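Local coordinates for adherence and virulence protein A (Streptococcus pneumoniae, PDB 6PON) that binds fibronectin and probably serves pneumococcal adherence to host tissue and virulence, at residues N128-D133 against L140-H145. Sequence-based numbering, arbitrary orientation.
Sequences NILLVD and LEVIKH
Asn128 opens the contact by pairing its side-chain amide with the backbone of Lys144. ND2 donates to Lys144 O over 2.9 Å, nearly straight at 176°, in the amide plane and on a lone pair of the carbonyl. OD1 takes Lys144 N at 2.9 Å, a more bent bond with the donor tilted from the carbonyl plane, and also accepts Ile129 N. Three bonds thus fix the amide's rotation and identify its two ends. Val142 CG2 and Ile143 CG2 crowd against the same oxygen. The Lys144 amine turns elsewhere, to Ser127 O.

At Ile129 the carbonyl O receives Ile143 N at 2.8 Å, almost head-on, while the CB of Ile129 rests on Ile143 CG2. Leu130 faces Val142 as a non-hydrogen-bonded pair, their side chains lying side by side and meeting CD2 to CG2 at 3.7 Å. Leu131 then shows a classic beta bulge: its N bonds Glu141 O at 2.9 Å, but its O faces both Leu140 N, at 2.7 Å, and Glu141 N, the latter only weakly. Leu131 CG stands anti to its own N (chi1 -174°), and from there the CD2 branch meets Leu140 CD1 at 3.9 Å. The same Leu140 CD1 also lies against the backbone N and the CB of Asp133, whose OD1 bonds Ser135 and Ser136 in the connecting turn.

This is the antiparallel hairpin at one border of a five-stranded sheet; strand 113-121 flanks 128-133 across from 139-142, and helix 74-83 packs on Leu140, Glu141 and Ile143. Past Ile143 the backbone pairing gives way to side-chain bonding: Asn128 grips the departing chain. Glu141 OE2 accepts Val142 N and His145 NE2 through different lone pairs. Two donors on that oxygen would probably favour an ionised carboxylate.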
loop_
_atom_site.group_PDB
_atom_site.type_symbol
_atom_site.label_atom_id
_atom_site.label_comp_id
_atom_site.label_asym_id
_atom_site.label_seq_id
_atom_site.Cartn_x
_atom_site.Cartn_y
_atom_site.Cartn_z
ATOM N N ASN B 128 -10.940 29.304 22.349
ATOM C CA ASN B 128 -10.576 30.359 23.281
ATOM C C ASN B 128 -9.140 30.809 23.031
ATOM O O ASN B 128 -8.351 30.118 22.380
ATOM C CB ASN B 128 -10.755 29.901 24.731
ATOM C CG ASN B 128 -11.303 30.999 25.623
ATOM O OD1 ASN B 128 -10.992 32.184 25.450
ATOM N ND2 ASN B 128 -12.143 30.613 26.569
ATOM N N ILE B 129 -8.824 31.998 23.547
ATOM C CA ILE B 129 -7.510 32.615 23.415
ATOM C C ILE B 129 -7.101 33.080 24.801
ATOM O O ILE B 129 -7.865 33.780 25.475
ATOM C CB ILE B 129 -7.513 33.795 22.420
ATOM C CG1 ILE B 129 -7.915 33.327 21.015
ATOM C CG2 ILE B 129 -6.146 34.471 22.366
ATOM C CD1 ILE B 129 -8.132 34.488 20.021
ATOM N N LEU B 130 -5.913 32.664 25.235
ATOM C CA LEU B 130 -5.493 32.815 26.616
ATOM C C LEU B 130 -4.054 33.293 26.645
ATOM O O LEU B 130 -3.237 32.885 25.812
ATOM C CB LEU B 130 -5.622 31.489 27.398
ATOM C CG LEU B 130 -6.914 30.660 27.222
ATOM C CD1 LEU B 130 -6.806 29.621 26.072
ATOM C CD2 LEU B 130 -7.365 29.995 28.524
ATOM N N LEU B 131 -3.759 34.174 27.591
ATOM C CA LEU B 131 -2.401 34.584 27.912
ATOM C C LEU B 131 -2.069 34.026 29.291
ATOM O O LEU B 131 -2.831 34.207 30.243
ATOM C CB LEU B 131 -2.261 36.111 27.897
ATOM C CG LEU B 131 -0.822 36.613 28.085
ATOM C CD1 LEU B 131 0.067 36.349 26.842
ATOM C CD2 LEU B 131 -0.799 38.071 28.489
ATOM N N VAL B 132 -0.965 33.308 29.392
ATOM C CA VAL B 132 -0.640 32.584 30.608
ATOM C C VAL B 132 0.750 33.002 31.036
ATOM O O VAL B 132 1.667 33.033 30.208
ATOM C CB VAL B 132 -0.713 31.061 30.399
ATOM C CG1 VAL B 132 -0.245 30.335 31.640
ATOM C CG2 VAL B 132 -2.117 30.666 30.046
ATOM N N ASP B 133 0.909 33.336 32.318
ATOM C CA ASP B 133 2.238 33.688 32.791
ATOM C C ASP B 133 3.100 32.446 32.892
ATOM O O ASP B 133 2.677 31.436 33.449
ATOM C CB ASP B 133 2.205 34.374 34.141
ATOM C CG ASP B 133 3.594 34.687 34.619
ATOM O OD1 ASP B 133 4.212 33.817 35.253
ATOM O OD2 ASP B 133 4.091 35.780 34.296
ATOM N N LEU B 140 -3.231 35.039 32.811
ATOM C CA LEU B 140 -3.238 36.484 32.986
ATOM C C LEU B 140 -4.541 37.092 32.472
ATOM O O LEU B 140 -5.061 38.048 33.062
ATOM C CB LEU B 140 -2.023 37.094 32.292
ATOM C CG LEU B 140 -0.684 36.636 32.894
ATOM C CD1 LEU B 140 0.489 36.887 31.919
ATOM C CD2 LEU B 140 -0.441 37.299 34.306
ATOM N N GLU B 141 -5.093 36.539 31.397
ATOM C CA GLU B 141 -6.330 37.034 30.793
ATOM C C GLU B 141 -6.738 36.060 29.686
ATOM O O GLU B 141 -5.934 35.246 29.224
ATOM C CB GLU B 141 -6.144 38.475 30.278
ATOM C CG GLU B 141 -7.372 39.259 29.843
ATOM C CD GLU B 141 -8.639 39.075 30.683
ATOM O OE1 GLU B 141 -9.073 40.036 31.353
ATOM O OE2 GLU B 141 -9.259 37.989 30.619
ATOM N N VAL B 142 -8.006 36.116 29.296
ATOM C CA VAL B 142 -8.552 35.077 28.436
ATOM C C VAL B 142 -9.782 35.632 27.738
ATOM O O VAL B 142 -10.656 36.234 28.374
ATOM C CB VAL B 142 -8.878 33.798 29.230
ATOM C CG1 VAL B 142 -9.662 34.131 30.494
ATOM C CG2 VAL B 142 -9.673 32.833 28.375
ATOM N N ILE B 143 -9.861 35.428 26.420
ATOM C CA ILE B 143 -10.796 36.209 25.633
ATOM C C ILE B 143 -12.238 35.797 25.876
ATOM O O ILE B 143 -13.143 36.612 25.676
ATOM C CB ILE B 143 -10.416 36.134 24.148
ATOM C CG1 ILE B 143 -10.817 37.432 23.444
ATOM C CG2 ILE B 143 -11.034 34.895 23.487
ATOM C CD1 ILE B 143 -10.302 37.516 22.033
ATOM N N LYS B 144 -12.488 34.570 26.327
ATOM C CA LYS B 144 -13.837 34.143 26.695
ATOM C C LYS B 144 -13.802 33.610 28.122
ATOM O O LYS B 144 -13.402 32.463 28.346
ATOM C CB LYS B 144 -14.372 33.090 25.739
ATOM C CG LYS B 144 -15.314 33.658 24.696
ATOM C CD LYS B 144 -16.047 32.550 23.943
ATOM C CE LYS B 144 -15.161 31.903 22.909
ATOM N NZ LYS B 144 -15.691 30.576 22.468
ATOM N N HIS B 145 -14.228 34.429 29.084
ATOM C CA HIS B 145 -14.259 33.972 30.468
ATOM C C HIS B 145 -15.289 32.861 30.635
ATOM O O HIS B 145 -16.379 32.910 30.061
ATOM C CB HIS B 145 -14.573 35.130 31.410
ATOM C CG HIS B 145 -13.475 36.141 31.505
ATOM N ND1 HIS B 145 -13.399 37.067 32.526
ATOM C CD2 HIS B 145 -12.408 36.377 30.705
ATOM C CE1 HIS B 145 -12.327 37.820 32.357
ATOM N NE2 HIS B 145 -11.710 37.427 31.257
#